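Local coordinates for protein FAD-dependent oxidoreductase (Actinomadura kijaniata, PDB 3M9V) that probably acts as a flavin-dependent oxidoreductase in the biosynthesis of the sugar D-kijanose and binds the nucleotide dTDP, within an acyl-CoA dehydrogenase fold, at residues T55-M65 and T98-L106; S12-V20 and Y305-L315. All coordinates share one frame; numbering follows the deposited sequence.

Interaction 1. Residues T55-M65 and T98-L106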
ATOM      1  N   THR A  55       0.940   7.653  39.136  1.00 18.68           N
ATOM      2  CA  THR A  55       0.045   8.435  38.284  1.00 16.96           C
ATOM      3  C   THR A  55      -1.389   8.125  38.683  1.00 17.29           C
ATOM      4  O   THR A  55      -2.252   9.012  38.727  1.00 17.10           O
ATOM      5  CB  THR A  55       0.240   7.984  36.820  1.00 19.62           C
ATOM      6  OG1 THR A  55       1.539   8.432  36.422  1.00 19.55           O
ATOM      7  CG2 THR A  55      -0.857   8.572  35.948  1.00 20.58           C
ATOM      8  N   PHE A  56      -1.657   6.842  38.917  1.00 18.16           N
ATOM      9  CA  PHE A  56      -3.025   6.445  39.251  1.00 21.23           C
ATOM     10  C   PHE A  56      -3.433   6.902  40.638  1.00 23.56           C
ATOM     11  O   PHE A  56      -4.583   7.309  40.844  1.00 25.17           O
ATOM     12  CB  PHE A  56      -3.279   4.956  39.002  1.00 20.01           C
ATOM     13  CG  PHE A  56      -3.522   4.720  37.539  1.00 24.62           C
ATOM     14  CD1 PHE A  56      -4.820   4.709  37.026  1.00 22.65           C
ATOM     15  CD2 PHE A  56      -2.437   4.624  36.669  1.00 21.45           C
ATOM     16  CE1 PHE A  56      -5.023   4.580  35.639  1.00 27.93           C
ATOM     17  CE2 PHE A  56      -2.645   4.507  35.288  1.00 23.91           C
ATOM     18  CZ  PHE A  56      -3.940   4.481  34.779  1.00 20.09           C
ATOM     19  N   ASP A  57      -2.477   6.927  41.565  1.00 24.91           N
ATOM     20  CA  ASP A  57      -2.828   7.547  42.846  1.00 26.45           C
ATOM     21  C   ASP A  57      -3.261   8.998  42.646  1.00 26.18           C
ATOM     22  O   ASP A  57      -4.271   9.421  43.200  1.00 26.87           O
ATOM     23  CB  ASP A  57      -1.719   7.453  43.900  1.00 25.87           C
ATOM     24  CG  ASP A  57      -1.527   6.046  44.427  1.00 31.50           C
ATOM     25  OD1 ASP A  57      -2.435   5.191  44.343  1.00 34.80           O
ATOM     26  OD2 ASP A  57      -0.413   5.764  44.910  1.00 38.50           O
ATOM     27  N   ALA A  58      -2.535   9.779  41.850  1.00 26.93           N
ATOM     28  CA  ALA A  58      -2.971  11.158  41.620  1.00 27.01           C
ATOM     29  C   ALA A  58      -4.335  11.294  40.934  1.00 28.27           C
ATOM     30  O   ALA A  58      -5.106  12.207  41.251  1.00 28.18           O
ATOM     31  CB  ALA A  58      -1.887  11.941  40.856  1.00 25.05           C
ATOM     32  N   LEU A  59      -4.658  10.413  39.988  1.00 27.41           N
ATOM     33  CA  LEU A  59      -5.929  10.566  39.277  1.00 28.38           C
ATOM     34  C   LEU A  59      -7.088  10.226  40.206  1.00 30.86           C
ATOM     35  O   LEU A  59      -8.154  10.846  40.137  1.00 28.38           O
ATOM     36  CB  LEU A  59      -5.993   9.670  38.035  1.00 28.36           C
ATOM     37  CG  LEU A  59      -4.942   9.929  36.941  1.00 29.86           C
ATOM     38  CD1 LEU A  59      -4.849   8.817  35.889  1.00 24.27           C
ATOM     39  CD2 LEU A  59      -5.142  11.291  36.261  1.00 26.81           C
ATOM     40  N   ARG A  60      -6.867   9.220  41.052  1.00 31.77           N
ATOM     41  CA  ARG A  60      -7.841   8.806  42.062  1.00 34.77           C
ATOM     42  C   ARG A  60      -8.207   9.957  42.993  1.00 35.83           C
ATOM     43  O   ARG A  60      -9.382  10.280  43.123  1.00 34.77           O
ATOM     44  CB  ARG A  60      -7.352   7.615  42.896  1.00 34.37           C
ATOM     45  CG  ARG A  60      -7.177   6.346  42.069  1.00 39.73           C
ATOM     46  CD  ARG A  60      -6.495   5.218  42.832  1.00 49.70           C
ATOM     47  NE  ARG A  60      -7.061   5.076  44.169  1.00 53.40           N
ATOM     48  CZ  ARG A  60      -6.392   5.288  45.300  1.00 55.82           C
ATOM     49  NH1 ARG A  60      -5.107   5.619  45.293  1.00 53.75           N
ATOM     50  NH2 ARG A  60      -7.020   5.154  46.461  1.00 57.04           N
ATOM     51  N   LYS A  61      -7.211  10.587  43.608  1.00 37.68           N
ATOM     52  CA  LYS A  61      -7.522  11.589  44.613  1.00 40.96           C
ATOM     53  C   LYS A  61      -8.044  12.855  43.943  1.00 41.11           C
ATOM     54  O   LYS A  61      -8.770  13.628  44.570  1.00 40.70           O
ATOM     55  CB  LYS A  61      -6.352  11.836  45.567  1.00 41.86           C
ATOM     56  CG  LYS A  61      -5.034  12.156  44.880  1.00 50.57           C
ATOM     57  CD  LYS A  61      -4.014  12.755  45.851  1.00 60.07           C
ATOM     58  CE  LYS A  61      -4.264  14.255  46.045  1.00 64.33           C
ATOM     59  NZ  LYS A  61      -5.238  14.568  47.136  1.00 67.43           N
ATOM     60  N   ASP A  62      -7.730  13.049  42.663  1.00 38.92           N
ATOM     61  CA  ASP A  62      -8.207  14.207  41.915  1.00 37.14           C
ATOM     62  C   ASP A  62      -9.614  13.958  41.385  1.00 34.83           C
ATOM     63  O   ASP A  62     -10.170  14.784  40.662  1.00 34.57           O
ATOM     64  CB  ASP A  62      -7.287  14.369  40.704  1.00 40.56           C
ATOM     65  CG  ASP A  62      -7.049  15.809  40.343  1.00 45.93           C
ATOM     66  OD1 ASP A  62      -7.009  16.609  41.301  1.00 55.60           O
ATOM     67  OD2 ASP A  62      -6.920  16.119  39.138  1.00 48.11           O
ATOM     68  N   GLY A  63     -10.177  12.788  41.675  1.00 33.36           N
ATOM     69  CA  GLY A  63     -11.490  12.435  41.133  1.00 31.09           C
ATOM     70  C   GLY A  63     -11.633  12.081  39.656  1.00 29.07           C
ATOM     71  O   GLY A  63     -12.724  11.735  39.202  1.00 27.10           O
ATOM     72  N   LEU A  64     -10.548  12.088  38.888  1.00 25.54           N
ATOM     73  CA  LEU A  64     -10.680  11.765  37.466  1.00 25.77           C
ATOM     74  C   LEU A  64     -11.032  10.301  37.201  1.00 23.36           C
ATOM     75  O   LEU A  64     -11.471   9.944  36.107  1.00 23.28           O
ATOM     76  CB  LEU A  64      -9.441  12.208  36.682  1.00 24.48           C
ATOM     77  CG  LEU A  64      -9.120  13.678  36.972  1.00 29.54           C
ATOM     78  CD1 LEU A  64      -7.801  14.120  36.381  1.00 27.33           C
ATOM     79  CD2 LEU A  64     -10.239  14.653  36.556  1.00 26.72           C
ATOM     80  N   MET A  65     -10.835   9.446  38.198  1.00 22.73           N
ATOM     81  CA  MET A  65     -11.241   8.045  38.101  1.00 22.56           C
ATOM     82  C   MET A  65     -12.755   7.877  38.171  1.00 21.89           C
ATOM     83  O   MET A  65     -13.306   6.806  37.900  1.00 22.23           O
ATOM     84  CB  MET A  65     -10.461   7.188  39.106  1.00 23.45           C
ATOM     85  CG  MET A  65      -8.965   7.079  38.800  1.00 26.02           C
ATOM     86  SD  MET A  65      -8.496   6.089  37.339  1.00 29.55           S
ATOM     87  CE  MET A  65      -8.768   4.395  37.851  1.00 28.06           C
ATOM     88  N   THR A  98      -0.440   4.282  29.835  1.00 13.78           N
ATOM     89  CA  THR A  98      -1.321   4.891  30.835  1.00 15.64           C
ATOM     90  C   THR A  98      -2.725   5.094  30.278  1.00 15.08           C
ATOM     91  O   THR A  98      -3.729   4.959  30.980  1.00 16.95           O
ATOM     92  CB  THR A  98      -0.762   6.282  31.231  1.00 17.16           C
ATOM     93  OG1 THR A  98       0.533   6.097  31.812  1.00 17.55           O
ATOM     94  CG2 THR A  98      -1.669   7.028  32.191  1.00 16.68           C
ATOM     95  N   ALA A  99      -2.795   5.516  29.016  1.00 15.13           N
ATOM     96  CA  ALA A  99      -4.093   5.706  28.379  1.00 15.27           C
ATOM     97  C   ALA A  99      -4.863   4.385  28.299  1.00 14.65           C
ATOM     98  O   ALA A  99      -6.080   4.396  28.440  1.00 17.06           O
ATOM     99  CB  ALA A  99      -3.924   6.319  26.964  1.00 12.76           C
ATOM    100  N   LEU A 100      -4.183   3.284  28.000  1.00 14.84           N
ATOM    101  CA  LEU A 100      -4.850   2.019  27.734  1.00 15.58           C
ATOM    102  C   LEU A 100      -5.452   1.557  29.073  1.00 17.79           C
ATOM    103  O   LEU A 100      -6.609   1.124  29.132  1.00 15.11           O
ATOM    104  CB  LEU A 100      -3.834   0.980  27.250  1.00 15.57           C
ATOM    105  CG  LEU A 100      -4.399  -0.451  27.134  1.00 17.32           C
ATOM    106  CD1 LEU A 100      -5.524  -0.403  26.144  1.00 19.91           C
ATOM    107  CD2 LEU A 100      -3.374  -1.495  26.661  1.00 13.50           C
ATOM    108  N   ALA A 101      -4.668   1.676  30.149  1.00 14.69           N
ATOM    109  CA  ALA A 101      -5.198   1.373  31.471  1.00 15.43           C
ATOM    110  C   ALA A 101      -6.333   2.309  31.856  1.00 15.45           C
ATOM    111  O   ALA A 101      -7.346   1.817  32.313  1.00 14.01           O
ATOM    112  CB  ALA A 101      -4.126   1.394  32.558  1.00 13.41           C
ATOM    113  N   LEU A 102      -6.166   3.631  31.716  1.00 16.48           N
ATOM    114  CA  LEU A 102      -7.278   4.537  31.980  1.00 16.76           C
ATOM    115  C   LEU A 102      -8.580   4.249  31.229  1.00 16.53           C
ATOM    116  O   LEU A 102      -9.661   4.420  31.793  1.00 17.45           O
ATOM    117  CB  LEU A 102      -6.860   5.987  31.734  1.00 15.31           C
ATOM    118  CG  LEU A 102      -7.880   7.069  32.080  1.00 20.08           C
ATOM    119  CD1 LEU A 102      -8.095   6.979  33.599  1.00 24.48           C
ATOM    120  CD2 LEU A 102      -7.269   8.433  31.740  1.00 18.04           C
ATOM    121  N   HIS A 103      -8.495   3.875  29.954  1.00 15.27           N
ATOM    122  CA  HIS A 103      -9.677   3.495  29.188  1.00 13.92           C
ATOM    123  C   HIS A 103     -10.507   2.436  29.940  1.00 15.43           C
ATOM    124  O   HIS A 103     -11.736   2.502  29.897  1.00 15.69           O
ATOM    125  CB  HIS A 103      -9.302   2.904  27.824  1.00 12.03           C
ATOM    126  CG  HIS A 103     -10.439   2.205  27.144  1.00 13.62           C
ATOM    127  ND1 HIS A 103     -10.645   0.841  27.233  1.00 14.28           N
ATOM    128  CD2 HIS A 103     -11.466   2.694  26.407  1.00 14.53           C
ATOM    129  CE1 HIS A 103     -11.729   0.511  26.549  1.00 12.78           C
ATOM    130  NE2 HIS A 103     -12.256   1.622  26.056  1.00 18.56           N
ATOM    131  N   MET A 104      -9.880   1.474  30.614  1.00 15.44           N
ATOM    132  CA  MET A 104     -10.656   0.381  31.260  1.00 16.33           C
ATOM    133  C   MET A 104     -11.521   1.002  32.368  1.00 17.40           C
ATOM    134  O   MET A 104     -12.694   0.674  32.542  1.00 17.94           O
ATOM    135  CB  MET A 104      -9.707  -0.633  31.936  1.00 17.53           C
ATOM    136  CG  MET A 104      -8.767  -1.436  30.997  1.00 19.74           C
ATOM    137  SD  MET A 104      -9.579  -2.110  29.525  1.00 32.63           S
ATOM    138  CE  MET A 104     -10.556  -3.365  30.337  1.00 31.39           C
ATOM    139  N   GLN A 105     -10.962   1.956  33.108  1.00 16.60           N
ATOM    140  CA  GLN A 105     -11.767   2.617  34.136  1.00 19.16           C
ATOM    141  C   GLN A 105     -12.894   3.470  33.555  1.00 19.28           C
ATOM    142  O   GLN A 105     -14.037   3.395  34.008  1.00 19.03           O
ATOM    143  CB  GLN A 105     -10.911   3.548  34.989  1.00 18.95           C
ATOM    144  CG  GLN A 105     -11.734   4.255  36.078  1.00 21.10           C
ATOM    145  CD  GLN A 105     -11.844   3.395  37.349  1.00 24.48           C
ATOM    146  OE1 GLN A 105     -11.449   2.228  37.363  1.00 20.87           O
ATOM    147  NE2 GLN A 105     -12.374   3.979  38.417  1.00 21.74           N
ATOM    148  N   LEU A 106     -12.545   4.334  32.601  1.00 20.24           N
ATOM    149  CA  LEU A 106     -13.534   5.246  32.023  1.00 19.21           C
ATOM    150  C   LEU A 106     -14.668   4.507  31.326  1.00 20.25           C
ATOM    151  O   LEU A 106     -15.836   4.874  31.437  1.00 20.97           O
ATOM    152  CB  LEU A 106     -12.921   6.296  31.091  1.00 17.62           C
ATOM    153  CG  LEU A 106     -11.837   7.146  31.772  1.00 20.08           C
ATOM    154  CD1 LEU A 106     -11.497   8.353  30.926  1.00 22.19           C
ATOM    155  CD2 LEU A 106     -12.323   7.648  33.110  1.00 21.28           C
TER
HETATM  156  O   HOH W   1       1.756   7.418  33.832  1.00 17.57           O
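Gln105 of helix 98-106 grips the backbone of Met65, and this is the one direct hydrogen bond between the segments. NE2 gives a nearly straight bond to Met65 O (3.0 Å, 170° at the hydrogen); the acceptor lies in the plane of the amide, while the donor is tilted 27° from the plane of the carbonyl. NE2 also donates to Ala139 O and OE1 accepts from Val141 N, so both ends of the amide are engaged and its flip is fixed. A second polar link runs through water: one molecule sits 2.8 Å from Thr55 OG1 and donates to Thr98 OG1, a hydroxyl also bonded to Asp95. Just beside it the methyls of the two threonines meet tip to tip.

The rest is mainly van der Waals packing. Met65, bent at chi2 and chi3, folds its thioether back across the Gln105 chain at about a right angle, putting CE 3.3 Å from Gln105 CD and SD 3.9 Å from Leu102 CD1. Phe56 turns its ring edge to Thr98 O and Leu102 N, themselves joined by a helical hydrogen bond, and its CZ touches Ala101 CB obliquely at 3.8 Å. Leu59 CD1 sits over one face, toward the rim of the ring, and comes 4.4 Å from Leu102 CD1.

The axes of segments 55-61 and 98-106 come no nearer than 12.2 Å, at 36°, a separation bridged by long side chains rather than by close backbone packing. Both segments belong to the N-terminal acyl-CoA dehydrogenase domain, and Ala101 lies about 5 Å, side chain to side chain, from the FMN-binding Ser173. Within this buried, mostly apolar interface, the Gln105 amide satisfies a carbonyl just past the end of helix 55-61 and ties it to the chain at Ala139 and Val141.

Interaction 2. Residues S12-V20 and Y305-L315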
ATOM      1  N   SER A  12     -15.485  22.672  17.261  1.00 29.56           N
ATOM      2  CA  SER A  12     -15.054  21.473  16.457  1.00 28.72           C
ATOM      3  C   SER A  12     -15.854  20.233  16.820  1.00 27.57           C
ATOM      4  O   SER A  12     -15.955  19.853  17.994  1.00 30.37           O
ATOM      5  CB  SER A  12     -13.555  21.187  16.558  1.00 29.79           C
ATOM      6  OG  SER A  12     -13.277  19.904  16.022  1.00 30.04           O
ATOM      7  N   THR A  13     -16.490  19.623  15.831  1.00 22.38           N
ATOM      8  CA  THR A  13     -17.261  18.413  16.087  1.00 23.76           C
ATOM      9  C   THR A  13     -16.655  17.232  15.329  1.00 21.19           C
ATOM     10  O   THR A  13     -17.250  16.151  15.269  1.00 20.41           O
ATOM     11  CB  THR A  13     -18.753  18.591  15.702  1.00 26.09           C
ATOM     12  OG1 THR A  13     -18.817  18.969  14.320  1.00 27.25           O
ATOM     13  CG2 THR A  13     -19.391  19.713  16.539  1.00 27.06           C
ATOM     14  N   THR A  14     -15.466  17.414  14.759  1.00 17.13           N
ATOM     15  CA  THR A  14     -14.846  16.322  14.020  1.00 15.42           C
ATOM     16  C   THR A  14     -13.419  15.998  14.449  1.00 15.54           C
ATOM     17  O   THR A  14     -12.765  16.784  15.130  1.00 14.69           O
ATOM     18  CB  THR A  14     -14.759  16.637  12.497  1.00 17.38           C
ATOM     19  OG1 THR A  14     -13.737  17.638  12.309  1.00 19.02           O
ATOM     20  CG2 THR A  14     -16.113  17.104  11.890  1.00 17.08           C
ATOM     21  N   GLY A  15     -12.911  14.860  13.977  1.00 13.45           N
ATOM     22  CA  GLY A  15     -11.493  14.525  14.060  1.00 12.82           C
ATOM     23  C   GLY A  15     -10.928  14.330  15.452  1.00 16.17           C
ATOM     24  O   GLY A  15      -9.697  14.323  15.586  1.00 18.25           O
ATOM     25  N   LEU A  16     -11.785  14.229  16.479  1.00 14.38           N
ATOM     26  CA  LEU A  16     -11.321  14.221  17.867  1.00 15.83           C
ATOM     27  C   LEU A  16     -10.462  15.452  18.205  1.00 16.82           C
ATOM     28  O   LEU A  16      -9.566  15.333  19.051  1.00 16.16           O
ATOM     29  CB  LEU A  16     -10.513  12.937  18.113  1.00 15.04           C
ATOM     30  CG  LEU A  16     -11.345  11.644  17.949  1.00 18.07           C
ATOM     31  CD1 LEU A  16     -10.558  10.354  18.100  1.00 16.80           C
ATOM     32  CD2 LEU A  16     -12.490  11.526  18.951  1.00 19.44           C
ATOM     33  N   TYR A  17     -10.699  16.597  17.565  1.00 14.62           N
ATOM     34  CA  TYR A  17      -9.862  17.768  17.847  1.00 16.35           C
ATOM     35  C   TYR A  17     -10.240  18.423  19.165  1.00 17.71           C
ATOM     36  O   TYR A  17      -9.406  19.094  19.733  1.00 17.94           O
ATOM     37  CB  TYR A  17      -9.894  18.802  16.711  1.00 17.29           C
ATOM     38  CG  TYR A  17      -9.307  18.284  15.403  1.00 16.04           C
ATOM     39  CD1 TYR A  17     -10.083  18.220  14.243  1.00 18.38           C
ATOM     40  CD2 TYR A  17      -7.966  17.938  15.300  1.00 13.75           C
ATOM     41  CE1 TYR A  17      -9.530  17.777  13.038  1.00 14.91           C
ATOM     42  CE2 TYR A  17      -7.417  17.455  14.098  1.00 18.52           C
ATOM     43  CZ  TYR A  17      -8.213  17.388  12.965  1.00 15.99           C
ATOM     44  OH  TYR A  17      -7.733  16.893  11.764  1.00 12.21           O
ATOM     45  N   ALA A  18     -11.441  18.193  19.699  1.00 20.12           N
ATOM     46  CA  ALA A  18     -11.901  18.922  20.890  1.00 20.47           C
ATOM     47  C   ALA A  18     -13.131  18.209  21.428  1.00 20.66           C
ATOM     48  O   ALA A  18     -13.856  17.573  20.661  1.00 19.77           O
ATOM     49  CB  ALA A  18     -12.296  20.361  20.568  1.00 22.96           C
ATOM     50  N   PRO A  19     -13.345  18.265  22.754  1.00 21.43           N
ATOM     51  CA  PRO A  19     -14.493  17.563  23.338  1.00 20.52           C
ATOM     52  C   PRO A  19     -15.762  18.279  22.897  1.00 21.33           C
ATOM     53  O   PRO A  19     -15.711  19.464  22.608  1.00 18.39           O
ATOM     54  CB  PRO A  19     -14.320  17.760  24.848  1.00 21.77           C
ATOM     55  CG  PRO A  19     -12.944  18.289  25.054  1.00 23.82           C
ATOM     56  CD  PRO A  19     -12.510  18.950  23.756  1.00 21.79           C
ATOM     57  N   VAL A  20     -16.894  17.597  22.823  1.00 20.75           N
ATOM     58  CA  VAL A  20     -18.082  18.261  22.325  1.00 22.80           C
ATOM     59  C   VAL A  20     -19.084  18.590  23.431  1.00 24.27           C
ATOM     60  O   VAL A  20     -20.169  19.103  23.131  1.00 26.44           O
ATOM     61  CB  VAL A  20     -18.790  17.375  21.268  1.00 22.49           C
ATOM     62  CG1 VAL A  20     -17.829  17.173  20.091  1.00 25.27           C
ATOM     63  CG2 VAL A  20     -19.117  16.011  21.845  1.00 26.51           C
ATOM     64  N   TYR A 305      -5.012  12.953   9.208  1.00 14.21           N
ATOM     65  CA  TYR A 305      -6.364  13.504   9.041  1.00 12.80           C
ATOM     66  C   TYR A 305      -7.436  12.419   8.817  1.00 13.01           C
ATOM     67  O   TYR A 305      -8.505  12.431   9.444  1.00 13.26           O
ATOM     68  CB  TYR A 305      -6.377  14.472   7.856  1.00 13.34           C
ATOM     69  CG  TYR A 305      -7.626  15.308   7.857  1.00 12.49           C
ATOM     70  CD1 TYR A 305      -7.651  16.565   8.478  1.00 17.51           C
ATOM     71  CD2 TYR A 305      -8.787  14.816   7.274  1.00 14.18           C
ATOM     72  CE1 TYR A 305      -8.833  17.298   8.529  1.00 12.50           C
ATOM     73  CE2 TYR A 305      -9.942  15.581   7.268  1.00 14.66           C
ATOM     74  CZ  TYR A 305      -9.962  16.811   7.900  1.00 16.29           C
ATOM     75  OH  TYR A 305     -11.164  17.496   7.945  1.00 15.75           O
ATOM     76  N   ALA A 306      -7.181  11.493   7.904  1.00 11.91           N
ATOM     77  CA  ALA A 306      -8.096  10.411   7.604  1.00 13.15           C
ATOM     78  C   ALA A 306      -8.183   9.511   8.848  1.00 12.77           C
ATOM     79  O   ALA A 306      -9.254   8.998   9.139  1.00 12.17           O
ATOM     80  CB  ALA A 306      -7.579   9.562   6.401  1.00 10.41           C
ATOM     81  N   LEU A 307      -7.096   9.318   9.592  1.00 13.95           N
ATOM     82  CA  LEU A 307      -7.158   8.516  10.815  1.00 12.09           C
ATOM     83  C   LEU A 307      -8.098   9.125  11.850  1.00 14.13           C
ATOM     84  O   LEU A 307      -9.019   8.477  12.360  1.00 11.95           O
ATOM     85  CB  LEU A 307      -5.774   8.271  11.412  1.00 13.31           C
ATOM     86  CG  LEU A 307      -5.668   7.645  12.813  1.00 14.95           C
ATOM     87  CD1 LEU A 307      -6.112   6.181  12.653  1.00 13.37           C
ATOM     88  CD2 LEU A 307      -4.222   7.619  13.268  1.00 14.99           C
ATOM     89  N   ARG A 308      -7.888  10.398  12.153  1.00 14.27           N
ATOM     90  CA  ARG A 308      -8.764  11.147  13.043  1.00 14.84           C
ATOM     91  C   ARG A 308     -10.222  11.193  12.582  1.00 14.07           C
ATOM     92  O   ARG A 308     -11.123  11.063  13.421  1.00 12.76           O
ATOM     93  CB  ARG A 308      -8.222  12.564  13.213  1.00 15.38           C
ATOM     94  CG  ARG A 308      -6.964  12.639  14.076  1.00 14.27           C
ATOM     95  CD  ARG A 308      -6.591  14.113  14.194  1.00 18.27           C
ATOM     96  NE  ARG A 308      -5.673  14.384  15.296  1.00 16.21           N
ATOM     97  CZ  ARG A 308      -6.017  14.754  16.531  1.00 18.38           C
ATOM     98  NH1 ARG A 308      -7.276  14.944  16.882  1.00 12.62           N
ATOM     99  NH2 ARG A 308      -5.065  14.952  17.438  1.00 17.76           N
ATOM    100  N   ALA A 309     -10.445  11.347  11.274  1.00 11.90           N
ATOM    101  CA  ALA A 309     -11.806  11.566  10.789  1.00 11.16           C
ATOM    102  C   ALA A 309     -12.508  10.223  10.944  1.00  9.87           C
ATOM    103  O   ALA A 309     -13.700  10.199  11.153  1.00 10.35           O
ATOM    104  CB  ALA A 309     -11.797  11.910   9.319  1.00 10.59           C
ATOM    105  N   THR A 310     -11.809   9.107  10.758  1.00 12.21           N
ATOM    106  CA  THR A 310     -12.460   7.793  10.765  1.00 11.90           C
ATOM    107  C   THR A 310     -12.827   7.388  12.199  1.00 13.81           C
ATOM    108  O   THR A 310     -13.948   6.982  12.448  1.00 14.81           O
ATOM    109  CB  THR A 310     -11.521   6.743  10.162  1.00 12.36           C
ATOM    110  OG1 THR A 310     -11.301   7.117   8.802  1.00 12.44           O
ATOM    111  CG2 THR A 310     -12.224   5.363  10.095  1.00 13.58           C
ATOM    112  N   ALA A 311     -11.887   7.507  13.135  1.00 12.16           N
ATOM    113  CA  ALA A 311     -12.148   7.249  14.547  1.00 15.76           C
ATOM    114  C   ALA A 311     -13.225   8.202  15.051  1.00 14.66           C
ATOM    115  O   ALA A 311     -14.199   7.790  15.682  1.00 15.22           O
ATOM    116  CB  ALA A 311     -10.843   7.413  15.374  1.00 12.47           C
ATOM    117  N   GLY A 312     -13.048   9.488  14.761  1.00 14.35           N
ATOM    118  CA  GLY A 312     -14.007  10.498  15.197  1.00 14.24           C
ATOM    119  C   GLY A 312     -15.406  10.211  14.706  1.00 13.90           C
ATOM    120  O   GLY A 312     -16.342  10.275  15.490  1.00 16.60           O
ATOM    121  N   SER A 313     -15.597   9.878  13.430  1.00 14.90           N
ATOM    122  CA  SER A 313     -16.957   9.681  12.917  1.00 14.51           C
ATOM    123  C   SER A 313     -17.592   8.409  13.499  1.00 14.13           C
ATOM    124  O   SER A 313     -18.795   8.380  13.727  1.00 13.12           O
ATOM    125  CB  SER A 313     -16.966   9.527  11.386  1.00 11.34           C
ATOM    126  OG  SER A 313     -16.359  10.653  10.774  1.00 16.80           O
ATOM    127  N   ALA A 314     -16.818   7.343  13.675  1.00 14.66           N
ATOM    128  CA  ALA A 314     -17.403   6.108  14.217  1.00 15.65           C
ATOM    129  C   ALA A 314     -17.760   6.368  15.681  1.00 14.88           C
ATOM    130  O   ALA A 314     -18.730   5.797  16.178  1.00 17.29           O
ATOM    131  CB  ALA A 314     -16.368   4.991  14.162  1.00 15.31           C
ATOM    132  N   LEU A 315     -17.003   7.231  16.360  1.00 14.32           N
ATOM    133  CA  LEU A 315     -17.356   7.593  17.736  1.00 16.04           C
ATOM    134  C   LEU A 315     -18.613   8.459  17.830  1.00 17.45           C
ATOM    135  O   LEU A 315     -19.465   8.264  18.702  1.00 17.68           O
ATOM    136  CB  LEU A 315     -16.173   8.227  18.475  1.00 14.33           C
ATOM    137  CG  LEU A 315     -15.116   7.158  18.787  1.00 17.28           C
ATOM    138  CD1 LEU A 315     -13.774   7.792  19.042  1.00 14.71           C
ATOM    139  CD2 LEU A 315     -15.514   6.295  19.994  1.00 14.87           C
TER
HETATM  140  O   HOH W   2     -11.894  16.506  10.607  1.00 23.52           O
HETATM  141  O   HOH W   3      -6.776  16.195  19.671  1.00 32.15           O
HETATM  142  O   HOH W   4      -9.730  14.954  10.938  1.00 15.27           O
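Arg308, Leu16 and Tyr17 carry the contact between the N-terminal loop and helix 305-315. Arg308, extended from CG to NE, runs alongside the type I' turn Thr14-Tyr17 and presents NH1 edge-on to two carbonyls: a 2.8 Å bond to Gly15 O (157° at the hydrogen) and a weak one to Leu16 O. A water links Leu16 O to NH2, which also bonds Gln272. Tyr17 crosses Arg308 obliquely, ring and guanidinium planes only 11° apart, with CD2 over one guanidinium face and 3.5 Å from NH1. An alanine in place of Arg308 would probably leave Gly15 O without its charged donor and take away the side chain that Tyr17 packs against. Tyr17 OH lies 3.3 Å from Tyr305 CD1 and bonds a water that donates to Tyr305 O. Leu16 packs over Gly312, CG 4.0 Å from Gly312 CA, with its methyls on Ala311 and Leu315.

The turn thus rests on helix 291-323 of the C-terminal domain, with helices 81-94 and 264-283 also touching Arg308, while Tyr305 hydrogen-bonds His339 of the second subunit.

How the interactions relate
Both contacts are largely buried, but interaction 1 lies closer to the centre of the chain (its centre about 12 Å from it, against about 17 Å) and all its touching residues are buried, whereas interaction 2 includes one exposed residue, Tyr17. Interaction 1 joins two helical parts of the N-terminal domain; interaction 2 fastens the first modelled residues to a C-terminal helix that also meets the second subunit. Helix 81-94 touches residues of both, yet their nearest atoms remain about 8 Å apart. A neutral amide serves the backbone in interaction 1, a charged guanidinium in interaction 2, where three waters, one of them weakly held, bridge the segments instead of one.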